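Local coordinates for protein Vlm2 (PDB 6ECB) that helps build the depsipeptide valinomycin as a nonribosomal peptide synthetase, the chain here being its thioesterase domain, which probably releases the product from an acyl-enzyme, at residues 84-89 against 225-230; 113-118 against 141-146; 237-242 against 254-259. One frame throughout, in Å; residues are numbered along the deposited sequence.

Contact 1: 84-89 against 225-230; sequences PSFEEM and DVVLPQ
Phe86 reaches from the first turn of helix 86-97 to the last turn of helix 224-227, where Val227 lays a methyl over one face of its ring. Val227 CG1 stands 3.8 Å from the centroid of the Phe86 ring and 18° off its normal, a CH-pi contact; the methyl is offset toward the rim, and Phe86 CD2 is its nearest atom at 3.6 Å. A chi1 of 178° points the Phe86 ring away from its own backbone N and extends it toward helix 224-227. This buried half, one ring against one branched side chain crossing it at about a right angle, is the tight part. The other half is looser and faces solvent: exposed Val226 slides past Phe86 in the opposite direction, bringing Val226 CG1 to 3.9 Å from Phe86 CD1, while the carbonyl oxygen of Val226 lies obliquely to the ring.

Behind Phe86, a capping box fixes the start of its helix. Glu88 N donates to Ser85 OG at 3.0 Å, and Ser85 N returns a 2.8 Å bond to Glu88 OE1, met from above the carboxylate plane. The Phe86 ring also packs on Ile116 and meets Tyr119 edge-to-face, both on helix 112-126, so the contact joins the ends of two helices beside that third one.

Contact 2: 113-118 against 141-146; sequences GGHIAF and PRLGDI
The imidazole of His115 meets the carbonyl oxygen of Pro141 at its edge, near the ring plane, while Leu143 comes in obliquely. NE2 of His115 donates to Pro141 O at 2.9 Å, but the angle at the hydrogen is only 128° and the bond is weak; the oxygen leans toward the neighbouring carbon, with His115 CD2 3.3 Å from Pro141 O. NE2 has a second weak partner in Pro140 O, and ND1 makes another weak bond to Ser111 O. Three weak bonds, rather than one strong one, probably hold the turn of the ring.

Leu143 supplies the apolar side. Its CD1 lies 3.4 Å from His115 CE1, and its CB is 3.7 Å from that same CE1, so the leucine crosses His115 at a slant, closest at the carbon between the two nitrogens. Leu143 CG lies opposite its backbone N (chi1 -177°), and a chi2 of 55° then brings CD1 to the imidazole.

Helix 112-126 is the one that follows what is probably the nucleophile elbow of this alpha/beta-hydrolase fold, the GxSxG pattern ending at Gly113, with Ser111 the probable nucleophile. The loop 141-146 follows strand 134-137 and Asp138, the probable acid of the triad, so His115 ties two neighbouring strand-end regions together. Replacing His115 with an alanine would probably leave Pro141 O without this donor and open a gap beside Leu143 CD1, setting the leucine freer to turn. Pro141 takes part through its carbonyl, while its ring packs on Trp256. Val227 of helix 224-227 touches both His115 and Leu143.

Contact 3: 237-242 against 254-259; sequences IHVFRT and SAWENY
Tyr259 N donates to Trp256 O at 3.0 Å, one of three backbone bonds that wind 254-258 into 3-10 turns and so present Trp256 to Val239 on strand 237-241; in another, Asn258 N reaches Ala255 O at 2.9 Å. Within 254-259 the indole is the main partner of the strand. Val239 CG2 lies 3.6 Å from Trp256 CD1, and Val239 CG1 is 3.9 Å from the same Trp256 CD1. The valine comes obliquely to the ring system. With Val239 CG1 anti to the backbone N (chi1 -180°), both methyls come to Trp256 CD1 from the same side, CG2 closer and also near Trp256 CG.

Two residues earlier on the strand, Ile237 extends its CD1 to 3.9 Å from Tyr259 O, touching that backbone carbonyl. The tyrosine ring itself leads away from the strand and rests one face on CB of Asn258. His238 and Phe240 face the other way, onto helix 281-293, so Ile237 and Val239 make the close contacts toward 254-259. Strand 237-241 lies between strands 134-137 and 264-268 in the mixed sheet of the alpha/beta-hydrolase fold, and 254-259 leads into strand 264-268.

Polar ends find their partners elsewhere. Trp256 NE1 bonds to Thr139 O, in the loop after strand 134-137, and Arg241 NE forms a salt bridge to Asp268 on strand 264-268. Across the contact itself, then, the attraction is apolar and depends on fit, while the bond to Thr139 probably sets the rotation at which the indole meets the valine.

In the fold
All three contacts lie in the alpha/beta-hydrolase domain. Contact 2 is nested within the loop closed by contact 1, and contact 3 follows both along the chain. Contact 1 and contact 2 have centres about 9 Å apart; contacts 2 and 3 are about 11 Å apart, and contacts 1 and 3 about 18 Å. Helix 112-126 and the segment 225-230 join the first two. Pro141 and Phe118 of contact 2 pack on Trp256 and Tyr259 of contact 3, and Pro229 of contact 1 reaches both of the others. The result is a continuous band from helix 86-97 to strand 237-241, running past the probable nucleophile elbow and the loop after the probable acid.

Contact 1: 84-89 against 225-230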
ATOM      1  N   PRO A  84     -14.989   1.069   5.793  1.00 20.59           N
ATOM      2  CA  PRO A  84     -14.649   0.500   7.096  1.00 20.23           C
ATOM      3  C   PRO A  84     -13.929   1.497   7.979  1.00 19.90           C
ATOM      4  O   PRO A  84     -13.196   2.373   7.505  1.00 20.23           O
ATOM      5  CB  PRO A  84     -13.716  -0.669   6.748  1.00 21.23           C
ATOM      6  CG  PRO A  84     -13.229  -0.402   5.404  1.00 30.03           C
ATOM      7  CD  PRO A  84     -14.133   0.569   4.709  1.00 19.79           C
ATOM      8  N   SER A  85     -14.108   1.318   9.276  1.00 23.12           N
ATOM      9  CA  SER A  85     -13.202   1.944  10.231  1.00 20.19           C
ATOM     10  C   SER A  85     -11.803   1.353  10.034  1.00 18.70           C
ATOM     11  O   SER A  85     -11.621   0.315   9.391  1.00 19.01           O
ATOM     12  CB  SER A  85     -13.675   1.709  11.661  1.00 24.02           C
ATOM     13  OG  SER A  85     -13.493   0.338  11.988  1.00 22.73           O
ATOM     14  N   PHE A  86     -10.791   2.015  10.604  1.00 20.90           N
ATOM     15  CA  PHE A  86      -9.440   1.461  10.533  1.00 20.15           C
ATOM     16  C   PHE A  86      -9.399   0.048  11.104  1.00 18.23           C
ATOM     17  O   PHE A  86      -8.837  -0.864  10.486  1.00 18.76           O
ATOM     18  CB  PHE A  86      -8.449   2.362  11.278  1.00 21.30           C
ATOM     19  CG  PHE A  86      -7.043   1.833  11.287  1.00 17.78           C
ATOM     20  CD1 PHE A  86      -6.508   1.313  12.449  1.00 21.33           C
ATOM     21  CD2 PHE A  86      -6.253   1.856  10.153  1.00 17.83           C
ATOM     22  CE1 PHE A  86      -5.219   0.831  12.486  1.00 19.58           C
ATOM     23  CE2 PHE A  86      -4.936   1.372  10.188  1.00 18.75           C
ATOM     24  CZ  PHE A  86      -4.435   0.848  11.373  1.00 18.24           C
ATOM     25  N   GLU A  87     -10.027  -0.152  12.278  1.00 20.37           N
ATOM     26  CA  GLU A  87     -10.030  -1.475  12.906  1.00 20.80           C
ATOM     27  C   GLU A  87     -10.745  -2.503  12.034  1.00 18.70           C
ATOM     28  O   GLU A  87     -10.259  -3.632  11.866  1.00 22.23           O
ATOM     29  CB  GLU A  87     -10.680  -1.400  14.299  1.00 23.11           C
ATOM     30  N   GLU A  88     -11.882  -2.120  11.442  1.00 21.27           N
ATOM     31  CA  GLU A  88     -12.599  -3.012  10.530  1.00 23.36           C
ATOM     32  C   GLU A  88     -11.748  -3.361   9.312  1.00 21.57           C
ATOM     33  O   GLU A  88     -11.758  -4.505   8.837  1.00 20.43           O
ATOM     34  CB  GLU A  88     -13.916  -2.362  10.092  1.00 22.41           C
ATOM     35  CG  GLU A  88     -14.950  -2.249  11.215  1.00 24.23           C
ATOM     36  CD  GLU A  88     -16.143  -1.394  10.871  1.00 33.66           C
ATOM     37  OE1 GLU A  88     -16.097  -0.617   9.909  1.00 25.23           O
ATOM     38  OE2 GLU A  88     -17.157  -1.504  11.571  1.00 36.96           O
ATOM     39  N   MET A  89     -11.025  -2.376   8.774  1.00 18.95           N
ATOM     40  CA  MET A  89     -10.154  -2.623   7.631  1.00 17.49           C
ATOM     41  C   MET A  89      -9.051  -3.612   7.979  1.00 18.30           C
ATOM     42  O   MET A  89      -8.753  -4.535   7.197  1.00 18.13           O
ATOM     43  CB  MET A  89      -9.568  -1.296   7.143  1.00 19.14           C
ATOM     44  CG  MET A  89      -8.776  -1.418   5.849  1.00 19.81           C
ATOM     45  SD  MET A  89      -9.779  -2.061   4.472  1.00 19.80           S
ATOM     46  CE  MET A  89      -8.459  -2.172   3.266  1.00 24.94           C
ATOM     47  N   ASP A 225      -4.039   9.241  15.549  1.00 25.68           N
ATOM     48  CA  ASP A 225      -3.909   8.580  16.840  1.00 33.00           C
ATOM     49  C   ASP A 225      -4.427   7.150  16.807  1.00 39.51           C
ATOM     50  O   ASP A 225      -3.953   6.313  17.577  1.00 32.83           O
ATOM     51  CB  ASP A 225      -4.641   9.374  17.926  1.00 50.03           C
ATOM     52  CG  ASP A 225      -4.107  10.791  18.076  1.00 76.47           C
ATOM     53  OD1 ASP A 225      -2.888  10.998  17.893  1.00 81.83           O
ATOM     54  OD2 ASP A 225      -4.908  11.703  18.378  1.00 88.42           O
ATOM     55  N   VAL A 226      -5.385   6.853  15.928  1.00 31.06           N
ATOM     56  CA  VAL A 226      -5.918   5.501  15.783  1.00 24.61           C
ATOM     57  C   VAL A 226      -4.950   4.589  15.031  1.00 25.20           C
ATOM     58  O   VAL A 226      -4.840   3.391  15.341  1.00 26.09           O
ATOM     59  CB  VAL A 226      -7.281   5.573  15.072  1.00 38.97           C
ATOM     60  CG1 VAL A 226      -7.749   4.203  14.700  1.00 40.39           C
ATOM     61  CG2 VAL A 226      -8.319   6.287  15.965  1.00 45.21           C
ATOM     62  N   VAL A 227      -4.265   5.107  14.004  1.00 20.25           N
ATOM     63  CA  VAL A 227      -3.415   4.251  13.181  1.00 18.61           C
ATOM     64  C   VAL A 227      -2.011   4.105  13.766  1.00 22.07           C
ATOM     65  O   VAL A 227      -1.264   3.221  13.336  1.00 20.00           O
ATOM     66  CB  VAL A 227      -3.314   4.732  11.714  1.00 22.49           C
ATOM     67  CG1 VAL A 227      -4.722   5.015  11.139  1.00 25.26           C
ATOM     68  CG2 VAL A 227      -2.434   5.943  11.563  1.00 24.07           C
ATOM     69  N   LEU A 228      -1.646   4.916  14.750  1.00 24.08           N
ATOM     70  CA  LEU A 228      -0.341   4.769  15.390  1.00 20.81           C
ATOM     71  C   LEU A 228      -0.203   3.380  16.011  1.00 21.44           C
ATOM     72  O   LEU A 228      -1.119   2.916  16.704  1.00 22.50           O
ATOM     73  CB  LEU A 228      -0.178   5.843  16.473  1.00 24.52           C
ATOM     74  CG  LEU A 228       1.203   5.868  17.146  1.00 28.03           C
ATOM     75  CD1 LEU A 228       2.230   6.482  16.202  1.00 25.55           C
ATOM     76  CD2 LEU A 228       1.149   6.634  18.467  1.00 31.31           C
ATOM     77  N   PRO A 229       0.907   2.677  15.781  1.00 20.80           N
ATOM     78  CA  PRO A 229       1.131   1.420  16.493  1.00 23.00           C
ATOM     79  C   PRO A 229       1.067   1.627  18.001  1.00 29.08           C
ATOM     80  O   PRO A 229       1.422   2.684  18.518  1.00 28.26           O
ATOM     81  CB  PRO A 229       2.531   1.007  16.026  1.00 21.30           C
ATOM     82  CG  PRO A 229       2.655   1.594  14.664  1.00 22.63           C
ATOM     83  CD  PRO A 229       1.916   2.904  14.734  1.00 22.81           C
ATOM     84  N   GLN A 230       0.606   0.599  18.698  1.00 29.02           N
ATOM     85  CA  GLN A 230       0.424   0.677  20.146  1.00 42.06           C
ATOM     86  C   GLN A 230       0.921  -0.556  20.887  1.00 58.21           C
ATOM     87  O   GLN A 230       0.628  -0.699  22.079  1.00 52.60           O
ATOM     88  CB  GLN A 230      -1.051   0.877  20.503  1.00 45.67           C
ATOM     89  CG  GLN A 230      -1.614   2.242  20.186  1.00 60.83           C
ATOM     90  CD  GLN A 230      -0.945   3.365  20.967  1.00 59.10           C
ATOM     91  OE1 GLN A 230      -0.131   3.123  21.863  1.00 56.84           O
ATOM     92  NE2 GLN A 230      -1.286   4.600  20.626  1.00 55.31           N
TER

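Contact 2: 113-118 against 141-146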
ATOM      1  N   GLY A 113      -1.158   1.865   3.988  1.00 14.78           N
ATOM      2  CA  GLY A 113      -0.978   0.433   3.896  1.00 14.37           C
ATOM      3  C   GLY A 113       0.075  -0.080   4.860  1.00 16.08           C
ATOM      4  O   GLY A 113      -0.014  -1.221   5.320  1.00 16.30           O
ATOM      5  N   GLY A 114       1.066   0.751   5.191  1.00 16.92           N
ATOM      6  CA  GLY A 114       2.056   0.340   6.194  1.00 15.58           C
ATOM      7  C   GLY A 114       1.464   0.200   7.582  1.00 14.52           C
ATOM      8  O   GLY A 114       1.756  -0.761   8.308  1.00 15.78           O
ATOM      9  N   HIS A 115       0.613   1.153   7.981  1.00 14.74           N
ATOM     10  CA  HIS A 115      -0.032   1.023   9.278  1.00 14.53           C
ATOM     11  C   HIS A 115      -0.974  -0.156   9.308  1.00 19.34           C
ATOM     12  O   HIS A 115      -1.048  -0.870  10.307  1.00 18.10           O
ATOM     13  CB  HIS A 115      -0.789   2.292   9.624  1.00 18.95           C
ATOM     14  CG  HIS A 115       0.088   3.476   9.626  1.00 20.77           C
ATOM     15  ND1 HIS A 115       0.378   4.167   8.481  1.00 24.48           N
ATOM     16  CD2 HIS A 115       0.820   4.041  10.614  1.00 24.00           C
ATOM     17  CE1 HIS A 115       1.225   5.140   8.766  1.00 31.37           C
ATOM     18  NE2 HIS A 115       1.513   5.077  10.052  1.00 26.81           N
ATOM     19  N   ILE A 116      -1.744  -0.346   8.229  1.00 16.26           N
ATOM     20  CA  ILE A 116      -2.617  -1.501   8.170  1.00 13.74           C
ATOM     21  C   ILE A 116      -1.797  -2.782   8.271  1.00 17.05           C
ATOM     22  O   ILE A 116      -2.159  -3.715   8.994  1.00 18.79           O
ATOM     23  CB  ILE A 116      -3.463  -1.479   6.882  1.00 15.16           C
ATOM     24  CG1 ILE A 116      -4.434  -0.302   6.931  1.00 15.36           C
ATOM     25  CG2 ILE A 116      -4.245  -2.790   6.768  1.00 16.67           C
ATOM     26  CD1 ILE A 116      -5.170  -0.075   5.613  1.00 17.23           C
ATOM     27  N   ALA A 117      -0.680  -2.836   7.549  1.00 16.01           N
ATOM     28  CA  ALA A 117       0.178  -4.019   7.562  1.00 14.28           C
ATOM     29  C   ALA A 117       0.719  -4.309   8.956  1.00 15.86           C
ATOM     30  O   ALA A 117       0.781  -5.471   9.377  1.00 16.17           O
ATOM     31  CB  ALA A 117       1.322  -3.817   6.575  1.00 14.91           C
ATOM     32  N   PHE A 118       1.126  -3.267   9.687  1.00 16.72           N
ATOM     33  CA  PHE A 118       1.595  -3.486  11.059  1.00 15.47           C
ATOM     34  C   PHE A 118       0.509  -4.137  11.904  1.00 17.54           C
ATOM     35  O   PHE A 118       0.729  -5.161  12.575  1.00 16.40           O
ATOM     36  CB  PHE A 118       2.037  -2.153  11.691  1.00 15.19           C
ATOM     37  CG  PHE A 118       2.502  -2.309  13.126  1.00 17.40           C
ATOM     38  CD1 PHE A 118       1.597  -2.306  14.177  1.00 20.04           C
ATOM     39  CD2 PHE A 118       3.848  -2.526  13.408  1.00 17.23           C
ATOM     40  CE1 PHE A 118       2.038  -2.498  15.491  1.00 21.24           C
ATOM     41  CE2 PHE A 118       4.282  -2.723  14.710  1.00 16.74           C
ATOM     42  CZ  PHE A 118       3.389  -2.718  15.741  1.00 17.14           C
ATOM     43  N   PRO A 141       5.784   5.587  11.736  1.00 16.57           N
ATOM     44  CA  PRO A 141       4.593   5.115  12.445  1.00 16.61           C
ATOM     45  C   PRO A 141       3.600   6.224  12.700  1.00 19.04           C
ATOM     46  O   PRO A 141       2.389   5.953  12.729  1.00 26.07           O
ATOM     47  CB  PRO A 141       5.155   4.507  13.747  1.00 23.54           C
ATOM     48  CG  PRO A 141       6.546   4.864  13.829  1.00 20.51           C
ATOM     49  CD  PRO A 141       7.035   5.294  12.459  1.00 20.09           C
ATOM     50  N   ARG A 142       4.058   7.466  12.853  1.00 20.18           N
ATOM     51  CA  ARG A 142       3.170   8.619  12.822  1.00 24.27           C
ATOM     52  C   ARG A 142       2.766   8.879  11.378  1.00 28.61           C
ATOM     53  O   ARG A 142       3.614   9.234  10.548  1.00 32.99           O
ATOM     54  CB  ARG A 142       3.856   9.860  13.375  1.00 27.08           C
ATOM     55  CG  ARG A 142       3.913   9.910  14.831  1.00 26.74           C
ATOM     56  CD  ARG A 142       4.601  11.200  15.333  1.00 34.28           C
ATOM     57  NE  ARG A 142       3.808  12.416  15.183  1.00 37.20           N
ATOM     58  CZ  ARG A 142       2.927  12.859  16.075  1.00 42.92           C
ATOM     59  NH1 ARG A 142       2.689  12.175  17.191  1.00 36.57           N
ATOM     60  NH2 ARG A 142       2.262  13.978  15.847  1.00 61.57           N
ATOM     61  N   LEU A 143       1.483   8.730  11.071  1.00 35.87           N
ATOM     62  CA  LEU A 143       1.050   8.928   9.691  1.00 34.83           C
ATOM     63  C   LEU A 143       1.131  10.412   9.341  1.00 29.97           C
ATOM     64  O   LEU A 143       0.786  11.270  10.153  1.00 36.30           O
ATOM     65  CB  LEU A 143      -0.371   8.403   9.491  1.00 48.52           C
ATOM     66  CG  LEU A 143      -0.907   8.500   8.053  1.00 57.28           C
ATOM     67  CD1 LEU A 143       0.001   7.814   7.013  1.00 55.65           C
ATOM     68  CD2 LEU A 143      -2.312   7.928   7.978  1.00 68.09           C
ATOM     69  N   GLY A 144       1.623  10.713   8.134  1.00 37.17           N
ATOM     70  CA  GLY A 144       1.816  12.105   7.740  1.00 45.02           C
ATOM     71  C   GLY A 144       0.508  12.782   7.359  1.00 59.95           C
ATOM     72  O   GLY A 144      -0.459  12.142   6.944  1.00 51.39           O
ATOM     73  N   ASP A 145       0.482  14.107   7.507  1.00 72.32           N
ATOM     74  CA  ASP A 145      -0.712  14.875   7.174  1.00 82.89           C
ATOM     75  C   ASP A 145      -0.971  14.848   5.667  1.00 81.03           C
ATOM     76  O   ASP A 145      -0.088  14.542   4.858  1.00 66.22           O
ATOM     77  CB  ASP A 145      -0.583  16.321   7.658  1.00 87.53           C
ATOM     78  CG  ASP A 145      -0.494  16.427   9.170  1.00 94.73           C
ATOM     79  OD1 ASP A 145       0.536  16.008   9.742  1.00 95.55           O
ATOM     80  OD2 ASP A 145      -1.457  16.929   9.789  1.00 97.09           O
ATOM     81  N   ILE A 146      -2.206  15.180   5.295  1.00 88.26           N
ATOM     82  CA  ILE A 146      -2.663  15.031   3.916  1.00 81.71           C
ATOM     83  C   ILE A 146      -2.264  16.236   3.064  1.00 81.11           C
ATOM     84  O   ILE A 146      -1.770  17.241   3.579  1.00 76.98           O
ATOM     85  CB  ILE A 146      -4.190  14.813   3.869  1.00 70.37           C
TER

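Contact 3: 237-242 against 254-259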
ATOM      1  N   ILE A 237      11.166  -6.162  11.388  1.00 18.48           N
ATOM      2  CA  ILE A 237      10.641  -5.073  10.578  1.00 17.92           C
ATOM      3  C   ILE A 237      11.759  -4.557   9.683  1.00 21.05           C
ATOM      4  O   ILE A 237      12.890  -4.353  10.146  1.00 20.34           O
ATOM      5  CB  ILE A 237      10.093  -3.950  11.462  1.00 18.99           C
ATOM      6  CG1 ILE A 237       9.044  -4.498  12.402  1.00 19.82           C
ATOM      7  CG2 ILE A 237       9.544  -2.839  10.604  1.00 19.24           C
ATOM      8  CD1 ILE A 237       8.495  -3.471  13.333  1.00 21.46           C
ATOM      9  N   HIS A 238      11.449  -4.359   8.395  1.00 18.01           N
ATOM     10  CA  HIS A 238      12.349  -3.708   7.450  1.00 17.74           C
ATOM     11  C   HIS A 238      11.661  -2.445   6.980  1.00 20.04           C
ATOM     12  O   HIS A 238      10.558  -2.525   6.442  1.00 18.10           O
ATOM     13  CB  HIS A 238      12.643  -4.557   6.223  1.00 20.31           C
ATOM     14  CG  HIS A 238      13.765  -5.521   6.413  1.00 29.97           C
ATOM     15  ND1 HIS A 238      13.583  -6.710   7.068  1.00 26.86           N
ATOM     16  CD2 HIS A 238      15.081  -5.468   6.071  1.00 46.19           C
ATOM     17  CE1 HIS A 238      14.726  -7.370   7.107  1.00 32.43           C
ATOM     18  NE2 HIS A 238      15.658  -6.635   6.513  1.00 33.18           N
ATOM     19  N   VAL A 239      12.305  -1.301   7.178  1.00 18.97           N
ATOM     20  CA  VAL A 239      11.766   0.003   6.812  1.00 19.53           C
ATOM     21  C   VAL A 239      12.585   0.516   5.633  1.00 21.28           C
ATOM     22  O   VAL A 239      13.799   0.702   5.753  1.00 22.38           O
ATOM     23  CB  VAL A 239      11.859   0.990   7.989  1.00 18.98           C
ATOM     24  CG1 VAL A 239      11.287   2.361   7.624  1.00 20.42           C
ATOM     25  CG2 VAL A 239      11.173   0.432   9.240  1.00 21.21           C
ATOM     26  N   PHE A 240      11.940   0.747   4.505  1.00 19.05           N
ATOM     27  CA  PHE A 240      12.585   1.281   3.312  1.00 21.78           C
ATOM     28  C   PHE A 240      12.124   2.726   3.197  1.00 20.12           C
ATOM     29  O   PHE A 240      10.927   2.975   3.032  1.00 21.88           O
ATOM     30  CB  PHE A 240      12.202   0.466   2.066  1.00 20.82           C
ATOM     31  CG  PHE A 240      12.695  -0.954   2.116  1.00 18.92           C
ATOM     32  CD1 PHE A 240      11.955  -1.939   2.776  1.00 21.60           C
ATOM     33  CD2 PHE A 240      13.910  -1.299   1.558  1.00 21.25           C
ATOM     34  CE1 PHE A 240      12.430  -3.226   2.864  1.00 19.98           C
ATOM     35  CE2 PHE A 240      14.394  -2.598   1.642  1.00 23.14           C
ATOM     36  CZ  PHE A 240      13.638  -3.566   2.300  1.00 21.97           C
ATOM     37  N   ARG A 241      13.065   3.669   3.299  1.00 22.22           N
ATOM     38  CA  ARG A 241      12.694   5.074   3.390  1.00 20.98           C
ATOM     39  C   ARG A 241      13.404   5.898   2.330  1.00 19.25           C
ATOM     40  O   ARG A 241      14.617   5.762   2.124  1.00 24.09           O
ATOM     41  CB  ARG A 241      13.019   5.657   4.782  1.00 24.51           C
ATOM     42  CG  ARG A 241      14.436   5.426   5.195  1.00 24.91           C
ATOM     43  CD  ARG A 241      14.840   6.283   6.406  1.00 29.40           C
ATOM     44  NE  ARG A 241      16.116   5.834   6.948  1.00 28.68           N
ATOM     45  CZ  ARG A 241      16.479   5.950   8.222  1.00 27.18           C
ATOM     46  NH1 ARG A 241      15.680   6.535   9.112  1.00 28.66           N
ATOM     47  NH2 ARG A 241      17.647   5.477   8.604  1.00 30.76           N
ATOM     48  N   THR A 242      12.637   6.790   1.715  1.00 22.20           N
ATOM     49  CA  THR A 242      13.209   7.767   0.799  1.00 23.88           C
ATOM     50  C   THR A 242      13.891   8.871   1.610  1.00 33.71           C
ATOM     51  O   THR A 242      13.717   8.980   2.833  1.00 27.19           O
ATOM     52  CB  THR A 242      12.143   8.343  -0.138  1.00 26.08           C
ATOM     53  OG1 THR A 242      11.095   8.999   0.596  1.00 25.66           O
ATOM     54  CG2 THR A 242      11.535   7.241  -1.004  1.00 26.85           C
ATOM     55  N   SER A 254      12.761   6.660  12.734  1.00 19.31           N
ATOM     56  CA  SER A 254      13.437   5.812  13.715  1.00 19.61           C
ATOM     57  C   SER A 254      12.473   5.273  14.760  1.00 19.88           C
ATOM     58  O   SER A 254      12.770   4.254  15.415  1.00 19.33           O
ATOM     59  CB  SER A 254      14.567   6.595  14.377  1.00 20.93           C
ATOM     60  OG  SER A 254      14.087   7.647  15.221  1.00 21.53           O
ATOM     61  N   ALA A 255      11.322   5.924  14.937  1.00 18.99           N
ATOM     62  CA  ALA A 255      10.346   5.449  15.911  1.00 18.75           C
ATOM     63  C   ALA A 255       9.789   4.069  15.574  1.00 17.90           C
ATOM     64  O   ALA A 255       9.139   3.472  16.433  1.00 17.72           O
ATOM     65  CB  ALA A 255       9.237   6.494  16.066  1.00 19.97           C
ATOM     66  N   TRP A 256      10.017   3.526  14.363  1.00 17.40           N
ATOM     67  CA  TRP A 256       9.621   2.129  14.146  1.00 16.67           C
ATOM     68  C   TRP A 256      10.255   1.218  15.180  1.00 19.69           C
ATOM     69  O   TRP A 256       9.660   0.202  15.538  1.00 18.48           O
ATOM     70  CB  TRP A 256       9.962   1.604  12.742  1.00 20.07           C
ATOM     71  CG  TRP A 256       8.914   2.018  11.767  1.00 18.28           C
ATOM     72  CD1 TRP A 256       9.059   2.890  10.729  1.00 17.34           C
ATOM     73  CD2 TRP A 256       7.550   1.592  11.752  1.00 17.37           C
ATOM     74  NE1 TRP A 256       7.854   3.045  10.068  1.00 17.69           N
ATOM     75  CE2 TRP A 256       6.912   2.263  10.676  1.00 16.84           C
ATOM     76  CE3 TRP A 256       6.796   0.710  12.538  1.00 18.62           C
ATOM     77  CZ2 TRP A 256       5.561   2.099  10.396  1.00 18.06           C
ATOM     78  CZ3 TRP A 256       5.455   0.560  12.260  1.00 19.12           C
ATOM     79  CH2 TRP A 256       4.856   1.243  11.197  1.00 17.38           C
ATOM     80  N   GLU A 257      11.424   1.587  15.698  1.00 19.65           N
ATOM     81  CA  GLU A 257      12.067   0.767  16.720  1.00 18.40           C
ATOM     82  C   GLU A 257      11.246   0.693  18.004  1.00 20.51           C
ATOM     83  O   GLU A 257      11.334  -0.306  18.743  1.00 22.29           O
ATOM     84  CB  GLU A 257      13.479   1.296  16.977  1.00 22.34           C
ATOM     85  CG  GLU A 257      14.269   0.413  17.911  1.00 29.57           C
ATOM     86  CD  GLU A 257      15.788   0.548  17.764  1.00 36.33           C
ATOM     87  OE1 GLU A 257      16.264   1.379  16.943  1.00 34.85           O
ATOM     88  OE2 GLU A 257      16.500  -0.194  18.489  1.00 33.22           O
ATOM     89  N   ASN A 258      10.409   1.697  18.276  1.00 19.14           N
ATOM     90  CA  ASN A 258       9.520   1.646  19.431  1.00 18.98           C
ATOM     91  C   ASN A 258       8.631   0.414  19.388  1.00 20.02           C
ATOM     92  O   ASN A 258       8.179  -0.063  20.435  1.00 18.95           O
ATOM     93  CB  ASN A 258       8.570   2.839  19.477  1.00 18.99           C
ATOM     94  CG  ASN A 258       9.261   4.172  19.578  1.00 21.29           C
ATOM     95  OD1 ASN A 258      10.486   4.277  19.580  1.00 21.64           O
ATOM     96  ND2 ASN A 258       8.451   5.224  19.696  1.00 23.03           N
ATOM     97  N   TYR A 259       8.309  -0.043  18.182  1.00 19.11           N
ATOM     98  CA  TYR A 259       7.263  -1.032  17.931  1.00 17.10           C
ATOM     99  C   TYR A 259       7.844  -2.350  17.468  1.00 20.64           C
ATOM    100  O   TYR A 259       7.122  -3.200  16.938  1.00 23.47           O
ATOM    101  CB  TYR A 259       6.262  -0.462  16.907  1.00 19.73           C
ATOM    102  CG  TYR A 259       5.794   0.896  17.376  1.00 17.85           C
ATOM    103  CD1 TYR A 259       5.053   1.020  18.545  1.00 18.42           C
ATOM    104  CD2 TYR A 259       6.127   2.057  16.686  1.00 18.42           C
ATOM    105  CE1 TYR A 259       4.664   2.287  19.023  1.00 20.81           C
ATOM    106  CE2 TYR A 259       5.762   3.299  17.166  1.00 19.76           C
ATOM    107  CZ  TYR A 259       5.027   3.417  18.304  1.00 21.67           C
ATOM    108  OH  TYR A 259       4.680   4.674  18.779  1.00 22.95           O
TER